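Local atomic coordinates of histidine kinase (Paraburkholderia phymatum, PDB entry 6NB0), a protein that probably catalyses ATP-dependent autophosphorylation of a protein histidine, as a sensor kinase of a phosphorelay. Residues A51-F56 against L180-T185; L128-F133 against A258-G263; E148-R153 against F186-S191; A216-L221 against G268-G273; R235-H240 against I247-A252. All blocks are in the same frame, centred on the assembly; numbering follows the deposited sequence.

Contacts 1, 3 and 5 are buried, whereas contacts 2 and 4 lie nearer the surface, on opposite sides of the chain's centre, with centres about 30 Å apart. Contacts 1 and 3 use successive parts of helix 173-189, and contact 5 touches both: Leu182 CD2 lies 3.3 Å from Val250 O, and Phe186 packs on Ala238 and Val250. The chemistry follows the place. Contacts 1 and 3, between helices, are mainly apolar, though a hydroxyl and a carboxylate share in them; contact 4 centres on one aromatic ring between two loops. Contacts 2 and 5 stack a guanidinium or an amide on a ring, with hydrogen bonds at the edge, the one across contact 2 weak.

Contact 1: A51-F56 against L180-T185; sequences AETALF and LWLLVT
Thr53 meets Leu182 and Trp181 where helix 44-68 approaches helix 173-189, and the tight part of the contact is confined to this one threonine. Its CG2 and the methyls of Leu182 reach toward each other tip to tip, CG2 lying 3.7 Å from Leu182 CD1 and 3.8 Å from Leu182 CD2. The leucine extends its CG anti to the backbone N (chi1 180°), which carries the two methyls across to the threonine. The Thr53 hydroxyl OG1, on the other branch, is 3.6 Å from Trp181 CZ3 in an oblique approach. Its polar need is met within its own helix, by a hydrogen bond with Arg49 O one turn earlier; against the indole it makes a van der Waals touch. Helix 44-68 also faces the second subunit, and its pairing with helix 173-189 is consistent with a contact between the dimerisation (phosphoacceptor) and ATP-binding domains of histidine kinases. Thr185 OG1 covers one face of the indole, 3.4 Å above the centre of the ring, while donating to Trp181 O at 2.8 Å, from 42° above the carbonyl plane; Thr185 N is a second donor to that oxygen. Between 51-56 and 180-185 the nearest CA pair is Thr53 and Leu182, 7.3 Å apart, and only 110 Å² is buried. Beyond Thr53 the contact falls away, and its neighbours pack elsewhere: Glu52 forms a salt bridge with Arg49, Phe56 packs on Leu253, and Ala51 and Leu55 serve the interface with the second subunit.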
# COMPACT_ATOMS: atom_id res chain seq x y z
N ALA A 51 1.59 -1.06 5.56
CA ALA A 51 1.54 -0.65 4.16
C ALA A 51 0.48 -1.42 3.38
O ALA A 51 -0.23 -0.85 2.54
CB ALA A 51 2.93 -0.81 3.51
N GLU A 52 0.35 -2.73 3.66
CA GLU A 52 -0.73 -3.54 3.08
C GLU A 52 -2.10 -2.97 3.43
O GLU A 52 -2.99 -2.87 2.57
CB GLU A 52 -0.65 -4.98 3.59
CG GLU A 52 0.60 -5.76 3.20
CD GLU A 52 0.58 -7.20 3.73
OE1 GLU A 52 0.59 -7.39 4.97
OE2 GLU A 52 0.53 -8.14 2.91
N THR A 53 -2.31 -2.68 4.71
CA THR A 53 -3.56 -2.09 5.16
C THR A 53 -3.87 -0.82 4.37
O THR A 53 -5.01 -0.61 3.93
CB THR A 53 -3.50 -1.78 6.67
OG1 THR A 53 -3.40 -3.01 7.38
CG2 THR A 53 -4.80 -1.08 7.13
N ALA A 54 -2.87 0.05 4.22
CA ALA A 54 -3.09 1.33 3.56
C ALA A 54 -3.33 1.14 2.07
O ALA A 54 -4.12 1.88 1.46
CB ALA A 54 -1.88 2.24 3.78
N LEU A 55 -2.63 0.17 1.49
CA LEU A 55 -2.85 -0.18 0.08
C LEU A 55 -4.31 -0.54 -0.17
O LEU A 55 -4.95 -0.00 -1.08
CB LEU A 55 -1.93 -1.35 -0.29
CG LEU A 55 -2.28 -2.24 -1.48
CD1 LEU A 55 -2.36 -1.35 -2.67
CD2 LEU A 55 -1.18 -3.28 -1.69
N PHE A 56 -4.84 -1.48 0.61
CA PHE A 56 -6.21 -1.91 0.40
C PHE A 56 -7.18 -0.80 0.71
O PHE A 56 -8.24 -0.71 0.08
CB PHE A 56 -6.51 -3.15 1.25
CG PHE A 56 -5.98 -4.42 0.65
CD1 PHE A 56 -4.62 -4.73 0.72
CD2 PHE A 56 -6.83 -5.28 -0.03
CE1 PHE A 56 -4.13 -5.88 0.14
CE2 PHE A 56 -6.34 -6.44 -0.61
CZ PHE A 56 -4.99 -6.74 -0.53
N LEU A 180 -6.11 -11.13 9.53
CA LEU A 180 -6.26 -11.35 10.96
C LEU A 180 -5.47 -10.33 11.76
O LEU A 180 -5.93 -9.86 12.80
CB LEU A 180 -5.84 -12.77 11.33
CG LEU A 180 -6.68 -13.87 10.65
CD1 LEU A 180 -6.07 -15.21 10.98
CD2 LEU A 180 -8.12 -13.83 11.11
N TRP A 181 -4.26 -10.01 11.29
CA TRP A 181 -3.49 -8.94 11.94
C TRP A 181 -4.31 -7.66 12.06
O TRP A 181 -4.35 -7.02 13.12
CB TRP A 181 -2.21 -8.71 11.12
CG TRP A 181 -1.30 -7.61 11.67
CD1 TRP A 181 -0.24 -7.77 12.51
CD2 TRP A 181 -1.38 -6.21 11.37
NE1 TRP A 181 0.36 -6.52 12.76
CE2 TRP A 181 -0.34 -5.56 12.07
CE3 TRP A 181 -2.24 -5.43 10.56
CZ2 TRP A 181 -0.13 -4.18 12.00
CZ3 TRP A 181 -2.03 -4.06 10.49
CH2 TRP A 181 -1.00 -3.45 11.21
N LEU A 182 -4.98 -7.26 10.97
CA LEU A 182 -5.72 -6.00 10.97
C LEU A 182 -6.97 -6.10 11.83
O LEU A 182 -7.32 -5.16 12.54
CB LEU A 182 -6.07 -5.60 9.53
CG LEU A 182 -6.87 -4.29 9.34
CD1 LEU A 182 -6.10 -3.10 9.94
CD2 LEU A 182 -7.12 -4.04 7.84
N LEU A 183 -7.65 -7.25 11.76
CA LEU A 183 -8.81 -7.51 12.61
C LEU A 183 -8.47 -7.25 14.08
O LEU A 183 -9.22 -6.56 14.79
CB LEU A 183 -9.26 -8.96 12.40
CG LEU A 183 -10.72 -9.36 12.60
CD1 LEU A 183 -11.55 -8.77 11.46
CD2 LEU A 183 -10.83 -10.89 12.66
N VAL A 184 -7.34 -7.79 14.55
CA VAL A 184 -6.95 -7.58 15.95
C VAL A 184 -6.39 -6.17 16.18
O VAL A 184 -6.70 -5.52 17.19
CB VAL A 184 -5.93 -8.66 16.40
CG1 VAL A 184 -5.58 -8.48 17.89
CG2 VAL A 184 -6.50 -10.10 16.14
N THR A 185 -5.52 -5.70 15.28
CA THR A 185 -4.90 -4.38 15.46
C THR A 185 -5.96 -3.27 15.51
O THR A 185 -5.84 -2.33 16.31
CB THR A 185 -3.92 -4.13 14.31
OG1 THR A 185 -2.84 -5.08 14.41
CG2 THR A 185 -3.32 -2.72 14.38

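Contact 2: L128-F133 against A258-G263; sequences LKRAPF and AEAHDG
One face of the His261 imidazole carries the guanidinium of Arg130, and one face of that guanidinium carries the imidazole. This stack holds for one of the two conformers deposited for Arg130: the planes are 23° apart and the centres 4.3 Å, offset so that Arg130 NE is 3.8 Å from His261 CD2. The edge of the guanidinium is used separately. Arg130 NH1 donates to Lys129 O at 3.0 Å, an oxygen lying close to the guanidinium plane, although the donor stands well above the carbonyl plane. Arg130 NH2 reaches Ala260 O at 3.2 Å, but with an N-H...O angle of 131° this bond is weak; the stronger partner of NH2 is Leu126 O. A bend at chi2 (-72°) folds the arginine so that its flat end meets the ring. Ala260 closes helix 252-260, and a Schellman motif terminates it: Gly263 N bonds to Ala258 O at 2.8 Å and Asp262 N to Glu259 O at 3.1 Å, with Asp262 at positive phi as the C-prime residue. The contact thus sets the chain entering strand 131-134, the first strand of what is probably the ATP-binding domain, against the C-terminal end of a helix. Bonds at both nitrogens fix the rotation of the imidazole. ND1 meets the carbonyl oxygen of Val257 and NE2 the backbone N of Asp172, roles of donor and acceptor that are consistent with a neutral ring protonated on ND1. Leu176, on helix 173-189, packs against the same ring.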
# COMPACT_ATOMS: atom_id res chain seq x y z
N LEU A 128 -4.99 -16.10 -6.69
CA LEU A 128 -3.98 -16.88 -7.41
C LEU A 128 -3.18 -17.80 -6.50
O LEU A 128 -2.65 -18.80 -6.99
CB LEU A 128 -3.03 -15.94 -8.15
N LYS A 129 -3.09 -17.49 -5.21
CA LYS A 129 -2.24 -18.26 -4.30
C LYS A 129 -3.11 -18.93 -3.24
O LYS A 129 -3.54 -18.28 -2.31
CB LYS A 129 -1.19 -17.36 -3.65
CG LYS A 129 -0.33 -16.60 -4.66
CD LYS A 129 0.39 -15.42 -4.01
CE LYS A 129 1.51 -15.88 -3.10
NZ LYS A 129 2.09 -14.72 -2.37
N ARG A 130 -3.40 -20.21 -3.40
CA ARG A 130 -4.03 -21.03 -2.37
C ARG A 130 -3.10 -22.20 -2.08
O ARG A 130 -2.63 -22.84 -3.02
CB ARG A 130 -5.39 -21.55 -2.81
CG ARG A 130 -6.38 -20.48 -3.22
CD ARG A 130 -6.87 -19.70 -2.02
NE ARG A 130 -7.84 -18.68 -2.39
CZ ARG A 130 -7.53 -17.47 -2.84
NH1 ARG A 130 -6.26 -17.12 -2.98
NH2 ARG A 130 -8.49 -16.61 -3.15
N ALA A 131 -2.81 -22.47 -0.81
CA ALA A 131 -1.99 -23.62 -0.46
C ALA A 131 -2.31 -24.02 0.98
O ALA A 131 -2.64 -23.15 1.79
CB ALA A 131 -0.49 -23.33 -0.61
N PRO A 132 -2.25 -25.31 1.29
CA PRO A 132 -2.67 -25.75 2.64
C PRO A 132 -1.68 -25.27 3.69
O PRO A 132 -0.47 -25.29 3.48
CB PRO A 132 -2.69 -27.29 2.53
CG PRO A 132 -1.91 -27.64 1.34
CD PRO A 132 -1.91 -26.43 0.40
N PHE A 133 -2.22 -24.85 4.84
CA PHE A 133 -1.38 -24.42 5.95
C PHE A 133 -2.13 -24.69 7.24
O PHE A 133 -3.36 -24.81 7.27
CB PHE A 133 -1.01 -22.92 5.87
CG PHE A 133 -2.19 -22.01 6.05
CD1 PHE A 133 -2.54 -21.55 7.31
CD2 PHE A 133 -2.97 -21.65 4.96
CE1 PHE A 133 -3.65 -20.74 7.49
CE2 PHE A 133 -4.09 -20.83 5.13
CZ PHE A 133 -4.42 -20.37 6.38
N ALA A 258 -11.56 -11.49 2.88
CA ALA A 258 -12.70 -12.37 3.16
C ALA A 258 -13.47 -12.69 1.89
O ALA A 258 -13.75 -13.87 1.59
CB ALA A 258 -13.61 -11.72 4.20
N GLU A 259 -13.81 -11.66 1.10
CA GLU A 259 -14.63 -11.91 -0.07
C GLU A 259 -13.84 -12.66 -1.14
O GLU A 259 -14.43 -13.44 -1.89
CB GLU A 259 -15.19 -10.60 -0.61
CG GLU A 259 -16.18 -9.99 0.39
CD GLU A 259 -16.76 -8.66 -0.04
OE1 GLU A 259 -16.35 -8.14 -1.11
OE2 GLU A 259 -17.63 -8.14 0.70
N ALA A 260 -12.52 -12.47 -1.19
CA ALA A 260 -11.69 -13.21 -2.13
C ALA A 260 -11.65 -14.70 -1.79
O ALA A 260 -11.46 -15.53 -2.68
CB ALA A 260 -10.28 -12.62 -2.15
N HIS A 261 -11.82 -15.04 -0.51
CA HIS A 261 -11.95 -16.43 -0.08
C HIS A 261 -13.42 -16.89 -0.02
O HIS A 261 -13.74 -17.76 0.78
CB HIS A 261 -11.28 -16.64 1.29
CG HIS A 261 -9.78 -16.63 1.23
ND1 HIS A 261 -9.03 -15.47 1.28
CD2 HIS A 261 -8.88 -17.65 1.15
CE1 HIS A 261 -7.75 -15.77 1.22
NE2 HIS A 261 -7.63 -17.09 1.15
N ASP A 262 -14.29 -16.31 -0.85
CA ASP A 262 -15.71 -16.69 -0.88
C ASP A 262 -16.34 -16.60 0.51
O ASP A 262 -17.13 -17.46 0.92
CB ASP A 262 -15.89 -18.09 -1.47
CG ASP A 262 -15.40 -18.18 -2.90
OD1 ASP A 262 -15.33 -17.14 -3.57
OD2 ASP A 262 -15.08 -19.31 -3.35
N GLY A 263 -15.97 -15.55 1.25
CA GLY A 263 -16.40 -15.35 2.62
C GLY A 263 -17.07 -14.00 2.78
O GLY A 263 -17.64 -13.45 1.85

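Contact 3: E148-R153 against F186-S191; sequences EGLAAR and FAVEAS
Leu150 and Val188 join two helices of what is probably the ATP-binding domain, near the C-terminal ends of helix 135-154 and helix 173-189. The backbones come close, with Ala151 CA and Val188 CA 6.1 Å apart, because Ala151 is small enough for its CA itself to meet Val188 CG1. Val188 fits into this approach with both methyls: CG1 is 3.6 Å from Leu150 CD2 and 3.8 Å from Ala151 CA, while CG2 lies 4.2 Å from Ala151 CB. Leu150 and Val188 run past each other in opposite directions. The leucine then goes on to Glu189, whose chain it crosses at about a right angle. With CG anti to the backbone N (chi1 -171°), the isobutyl group spans both residues. A wide pi-type turn at 148-151 coincides with this point, and Leu150 departs from regular helical phi at -149°. Leu150 CD2 covers one flat face of the Glu189 carboxylate, almost straight over CD at 3.5 Å; a bend at chi2 (-85°) lays the group under the methyl. Each carboxylate oxygen has two polar partners. OE1 forms a salt bridge with Arg154 and a hydrogen bond with His228 ND1, and OE2 receives the backbone N atoms of Val229 and Leu230, which ties the helix to residues 228-230. At the helix end Ser191 OG returns to Ala187 O at 2.7 Å. Paired helices of this kind, packed over one face of a mixed sheet, are characteristic of the Bergerat (GHKL) ATP-binding fold, in which helix 173-189 probably corresponds to the N-box helix.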
# COMPACT_ATOMS: atom_id res chain seq x y z
N GLU A 148 3.46 -7.43 19.93
CA GLU A 148 4.71 -6.68 19.84
C GLU A 148 4.52 -5.37 19.09
O GLU A 148 5.20 -4.38 19.40
CB GLU A 148 5.80 -7.53 19.16
CG GLU A 148 7.24 -7.06 19.44
CD GLU A 148 7.66 -5.88 18.57
OE1 GLU A 148 7.02 -5.68 17.51
OE2 GLU A 148 8.61 -5.16 18.94
N GLY A 149 3.60 -5.33 18.12
CA GLY A 149 3.42 -4.13 17.32
C GLY A 149 2.66 -3.03 18.04
O GLY A 149 3.01 -1.87 17.88
N LEU A 150 1.64 -3.38 18.84
CA LEU A 150 0.84 -2.33 19.47
C LEU A 150 0.23 -2.68 20.84
O LEU A 150 0.18 -1.82 21.71
CB LEU A 150 -0.30 -1.88 18.54
CG LEU A 150 -1.09 -0.64 19.00
CD1 LEU A 150 -0.18 0.61 19.09
CD2 LEU A 150 -2.26 -0.40 18.05
N ALA A 151 -0.28 -3.90 21.04
CA ALA A 151 -1.07 -4.16 22.25
C ALA A 151 -0.25 -3.95 23.52
O ALA A 151 -0.71 -3.33 24.49
CB ALA A 151 -1.65 -5.58 22.21
N ALA A 152 0.98 -4.47 23.55
CA ALA A 152 1.78 -4.34 24.77
C ALA A 152 2.03 -2.86 25.10
O ALA A 152 1.88 -2.44 26.26
CB ALA A 152 3.10 -5.10 24.64
N ARG A 153 2.36 -2.05 24.10
CA ARG A 153 2.66 -0.66 24.40
C ARG A 153 1.41 0.18 24.63
O ARG A 153 1.53 1.33 25.08
CB ARG A 153 3.51 -0.02 23.28
CG ARG A 153 2.74 0.31 22.00
CD ARG A 153 3.74 0.64 20.87
NE ARG A 153 4.45 -0.56 20.42
CZ ARG A 153 5.60 -0.55 19.74
NH1 ARG A 153 6.17 0.62 19.43
NH2 ARG A 153 6.17 -1.69 19.38
N PHE A 186 -6.98 -3.36 14.67
CA PHE A 186 -8.04 -2.35 14.71
C PHE A 186 -8.69 -2.29 16.09
O PHE A 186 -8.92 -1.20 16.64
CB PHE A 186 -9.09 -2.66 13.63
CG PHE A 186 -10.23 -1.65 13.60
CD1 PHE A 186 -11.34 -1.81 14.38
CD2 PHE A 186 -10.13 -0.51 12.80
CE1 PHE A 186 -12.37 -0.85 14.39
CE2 PHE A 186 -11.14 0.45 12.78
CZ PHE A 186 -12.26 0.27 13.57
N ALA A 187 -9.02 -3.46 16.64
CA ALA A 187 -9.65 -3.49 17.96
C ALA A 187 -8.72 -2.91 19.01
O ALA A 187 -9.16 -2.12 19.86
CB ALA A 187 -10.04 -4.94 18.31
N VAL A 188 -7.42 -3.22 18.91
CA VAL A 188 -6.44 -2.66 19.84
C VAL A 188 -6.40 -1.14 19.71
O VAL A 188 -6.39 -0.42 20.72
CB VAL A 188 -5.05 -3.29 19.60
CG1 VAL A 188 -3.98 -2.54 20.41
CG2 VAL A 188 -5.09 -4.78 20.00
N GLU A 189 -6.38 -0.63 18.47
CA GLU A 189 -6.35 0.82 18.27
C GLU A 189 -7.57 1.48 18.89
O GLU A 189 -7.49 2.61 19.41
CB GLU A 189 -6.27 1.16 16.77
CG GLU A 189 -4.90 0.90 16.13
CD GLU A 189 -3.93 2.07 16.30
OE1 GLU A 189 -4.08 2.83 17.28
OE2 GLU A 189 -3.01 2.23 15.47
N ALA A 190 -8.69 0.78 18.88
CA ALA A 190 -9.93 1.27 19.47
C ALA A 190 -10.15 0.74 20.88
O ALA A 190 -11.30 0.54 21.31
CB ALA A 190 -11.11 0.90 18.56
N SER A 191 -9.07 0.52 21.65
CA SER A 191 -9.17 0.08 23.03
C SER A 191 -8.42 1.03 23.96
O SER A 191 -7.37 1.57 23.59
CB SER A 191 -8.61 -1.35 23.22
OG SER A 191 -9.40 -2.33 22.56

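Contact 4: A216-L221 against G268-G273; sequences ATPAAL and GEFADG
Phe270 carries the contact through a CH-pi interaction with Pro218 and apolar touches with Ala216 and Leu221; the residue contacts between 216-221 and 268-273 are apolar. In the CH-pi contact, Pro218 CB stands over the ring, 3.9 Å from its centroid and only 9° off the normal, while the pyrrolidine and the phenyl group slide past each other in opposite directions. The apolar group comprises Ala216 CB, 3.7 Å from Phe270 CD1, and Leu221 CD1, 4.1 Å from Phe270 CZ; both approach obliquely. A chi1 of -67° puts CG anti to the carbonyl carbon of Phe270 and sends the ring out to reach all three. Phe270 lies in the loop of a beta-hairpin, strands 264-267 and 276-283, whereas 216-221 follows strand 207-214, where histidine kinases usually carry the G1 box; the residues here are not the usual ones, so no nucleotide role is claimed. Each loop has polar bonds of its own: Thr217 pairs by its backbone with Ala190, and Ala271 N bonds to Ser276 OG. Phe186 of helix 173-189 also packs on the Phe270 ring, and a glycerol, probably from the crystallisation liquor, lies about 4 Å from the Phe270 side chain.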
# COMPACT_ATOMS: atom_id res chain seq x y z
N ALA A 216 -15.16 -1.32 23.37
CA ALA A 216 -14.50 -0.31 22.54
C ALA A 216 -14.42 1.03 23.24
O ALA A 216 -15.34 1.43 23.97
CB ALA A 216 -15.25 -0.14 21.21
N THR A 217 -13.31 1.74 23.01
CA THR A 217 -13.16 3.16 23.34
C THR A 217 -12.76 3.83 22.03
O THR A 217 -11.56 4.00 21.74
CB THR A 217 -12.12 3.40 24.43
OG1 THR A 217 -12.46 2.63 25.59
CG2 THR A 217 -12.04 4.89 24.81
N PRO A 218 -13.73 4.17 21.18
CA PRO A 218 -13.37 4.67 19.84
C PRO A 218 -12.56 5.97 19.87
O PRO A 218 -11.78 6.22 18.95
CB PRO A 218 -14.73 4.83 19.13
CG PRO A 218 -15.77 4.78 20.23
CD PRO A 218 -15.18 3.95 21.34
N ALA A 219 -12.66 6.76 20.95
CA ALA A 219 -11.81 7.95 21.06
C ALA A 219 -10.33 7.61 21.11
O ALA A 219 -9.50 8.46 20.76
CB ALA A 219 -12.20 8.77 22.30
N ALA A 220 -9.97 6.39 21.51
CA ALA A 220 -8.56 6.01 21.52
C ALA A 220 -7.96 5.98 20.11
O ALA A 220 -6.75 6.16 19.96
CB ALA A 220 -8.39 4.66 22.21
N LEU A 221 -8.79 5.77 19.08
CA LEU A 221 -8.29 5.71 17.70
C LEU A 221 -7.53 6.97 17.32
O LEU A 221 -6.57 6.93 16.54
CB LEU A 221 -9.47 5.51 16.74
CG LEU A 221 -9.91 4.06 16.55
CD1 LEU A 221 -11.31 4.02 15.95
CD2 LEU A 221 -8.89 3.37 15.64
N GLY A 268 -19.25 -4.57 13.28
CA GLY A 268 -20.34 -4.12 14.13
C GLY A 268 -20.17 -2.66 14.52
O GLY A 268 -19.12 -2.04 14.29
N GLU A 269 -21.20 -2.11 15.12
CA GLU A 269 -21.09 -0.74 15.60
C GLU A 269 -20.23 -0.70 16.87
O GLU A 269 -19.90 -1.74 17.46
CB GLU A 269 -22.47 -0.14 15.85
CG GLU A 269 -23.20 -0.70 17.05
CD GLU A 269 -24.41 0.12 17.46
OE1 GLU A 269 -24.45 1.34 17.16
OE2 GLU A 269 -25.32 -0.44 18.10
N PHE A 270 -19.80 0.50 17.23
CA PHE A 270 -19.16 0.71 18.53
C PHE A 270 -20.27 0.73 19.57
O PHE A 270 -21.04 1.69 19.64
CB PHE A 270 -18.33 2.00 18.55
CG PHE A 270 -17.12 1.98 17.63
CD1 PHE A 270 -16.09 1.06 17.83
CD2 PHE A 270 -16.99 2.89 16.60
CE1 PHE A 270 -14.97 1.06 17.01
CE2 PHE A 270 -15.86 2.88 15.76
CZ PHE A 270 -14.85 1.98 15.99
N ALA A 271 -20.36 -0.33 20.36
CA ALA A 271 -21.48 -0.54 21.27
C ALA A 271 -21.17 -0.01 22.66
O ALA A 271 -20.11 -0.32 23.23
CB ALA A 271 -21.84 -2.03 21.34
N ASP A 272 -22.08 0.79 23.20
CA ASP A 272 -21.95 1.30 24.56
C ASP A 272 -22.44 0.24 25.54
O ASP A 272 -23.49 -0.37 25.32
CB ASP A 272 -22.73 2.60 24.74
N GLY A 273 -21.67 0.02 26.61
CA GLY A 273 -22.01 -0.99 27.59
C GLY A 273 -22.01 -2.42 27.10
O GLY A 273 -22.40 -3.32 27.84

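Contact 5: R235-H240 against I247-A252; sequences RAQATH and ISWVLA
A stacked amide and a hydrogen bond to the backbone join Gln237, on helix 232-238, to Trp249, just ahead of helix 252-260, in what is probably the ATP-binding domain. The amide of Gln237 lies over one face of the indole with the planes 8° apart; Gln237 CD is 3.5 Å from Trp249 CG, and Gln237 CG is 3.9 Å from the centroid of the six-membered ring, over the face, a CH-pi contact. Gln237 OE1 accepts from Trp249 N at 2.9 Å with an N-H...O angle of 161°, the donor being tilted 35° from the amide plane. Water 1 donates to Gln237 OE1 at 2.7 Å and accepts from Val250 N, while Gln237 NE2 donates to water 3, itself a donor to Ile247 O. These bonds fix which way round the amide lies. A bend at chi2 lays it across the ring. Ala238 adds packing, its CB 3.9 Å from Ser248 CB and 4.3 Å from Val250 CG1. The ring of His60, on helix 44-68, also meets the indole, and Thr118 of the second subunit touches Trp249. By sequence position, the 3-10 segment 249-251 probably lies where the G2 box is expected in histidine kinases of the Bergerat fold, and the brief link before it where the ATP lid is expected.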
# COMPACT_ATOMS: atom_id res chain seq x y z
N ARG A 235 -7.29 6.19 10.92
CA ARG A 235 -7.85 6.15 12.27
C ARG A 235 -8.94 7.20 12.47
O ARG A 235 -9.98 6.91 13.07
CB ARG A 235 -6.73 6.33 13.30
CG ARG A 235 -5.82 5.09 13.40
CD ARG A 235 -4.73 5.25 14.48
NE ARG A 235 -3.62 6.12 14.08
CZ ARG A 235 -3.37 7.35 14.55
NH1 ARG A 235 -4.18 7.94 15.43
NH2 ARG A 235 -2.30 8.00 14.13
N ALA A 236 -8.71 8.43 11.98
CA ALA A 236 -9.73 9.47 12.03
C ALA A 236 -10.99 9.06 11.27
O ALA A 236 -12.11 9.20 11.79
CB ALA A 236 -9.17 10.79 11.48
N GLN A 237 -10.82 8.58 10.03
CA GLN A 237 -11.97 8.19 9.22
C GLN A 237 -12.78 7.10 9.91
O GLN A 237 -14.01 7.06 9.77
CB GLN A 237 -11.53 7.71 7.82
CG GLN A 237 -12.66 7.73 6.78
CD GLN A 237 -13.58 6.51 6.85
OE1 GLN A 237 -13.16 5.43 7.29
NE2 GLN A 237 -14.84 6.68 6.44
N ALA A 238 -12.12 6.25 10.70
CA ALA A 238 -12.82 5.13 11.33
C ALA A 238 -13.78 5.60 12.43
O ALA A 238 -14.70 4.86 12.77
CB ALA A 238 -11.83 4.12 11.91
N THR A 239 -13.55 6.79 13.01
CA THR A 239 -14.50 7.31 14.00
C THR A 239 -15.72 7.94 13.35
O THR A 239 -16.65 8.31 14.06
CB THR A 239 -13.83 8.34 14.92
OG1 THR A 239 -13.51 9.52 14.18
CG2 THR A 239 -12.56 7.79 15.58
N HIS A 240 -15.73 8.08 12.02
CA HIS A 240 -16.84 8.76 11.37
C HIS A 240 -18.06 7.85 11.33
O HIS A 240 -17.93 6.63 11.20
CB HIS A 240 -16.49 9.14 9.93
CG HIS A 240 -15.41 10.17 9.81
ND1 HIS A 240 -14.98 10.64 8.59
CD2 HIS A 240 -14.66 10.79 10.74
CE1 HIS A 240 -14.02 11.53 8.78
NE2 HIS A 240 -13.81 11.64 10.07
N ILE A 247 -18.21 -0.12 5.66
CA ILE A 247 -17.21 -0.29 6.69
C ILE A 247 -16.40 1.00 6.83
O ILE A 247 -16.38 1.84 5.94
CB ILE A 247 -16.27 -1.46 6.35
CG1 ILE A 247 -15.59 -1.20 4.99
CG2 ILE A 247 -17.05 -2.77 6.37
CD1 ILE A 247 -14.39 -2.13 4.70
N SER A 248 -15.74 1.12 7.97
CA SER A 248 -14.62 2.06 8.10
C SER A 248 -13.57 1.71 7.04
O SER A 248 -13.23 0.54 6.86
CB SER A 248 -14.02 1.96 9.50
OG SER A 248 -14.98 2.31 10.51
N TRP A 249 -13.08 2.72 6.31
CA TRP A 249 -12.22 2.46 5.16
C TRP A 249 -11.02 1.60 5.53
O TRP A 249 -10.58 0.74 4.75
CB TRP A 249 -11.71 3.76 4.57
CG TRP A 249 -12.75 4.63 4.00
CD1 TRP A 249 -14.08 4.33 3.84
CD2 TRP A 249 -12.56 5.94 3.48
NE1 TRP A 249 -14.73 5.40 3.24
CE2 TRP A 249 -13.82 6.40 3.02
CE3 TRP A 249 -11.45 6.79 3.37
CZ2 TRP A 249 -13.99 7.67 2.45
CZ3 TRP A 249 -11.62 8.05 2.79
CH2 TRP A 249 -12.88 8.48 2.35
N VAL A 250 -10.49 1.80 6.73
CA VAL A 250 -9.25 1.14 7.09
C VAL A 250 -9.42 -0.38 7.17
O VAL A 250 -8.43 -1.10 7.12
CB VAL A 250 -8.70 1.71 8.41
CG1 VAL A 250 -9.56 1.30 9.61
CG2 VAL A 250 -7.25 1.26 8.64
N LEU A 251 -10.65 -0.89 7.29
CA LEU A 251 -10.86 -2.34 7.37
C LEU A 251 -10.98 -2.99 5.99
O LEU A 251 -11.29 -4.18 5.90
CB LEU A 251 -12.10 -2.64 8.23
CG LEU A 251 -11.85 -2.39 9.73
CD1 LEU A 251 -13.13 -2.35 10.57
CD2 LEU A 251 -10.85 -3.39 10.32
N ALA A 252 -10.76 -2.22 4.93
CA ALA A 252 -10.91 -2.73 3.57
C ALA A 252 -10.16 -4.04 3.35
O ALA A 252 -10.66 -4.94 2.66
CB ALA A 252 -10.42 -1.67 2.59
O HOH W 1 -11.05 4.05 8.38
O HOH W 2 -16.08 5.09 9.47
O HOH W 3 -16.77 4.52 6.70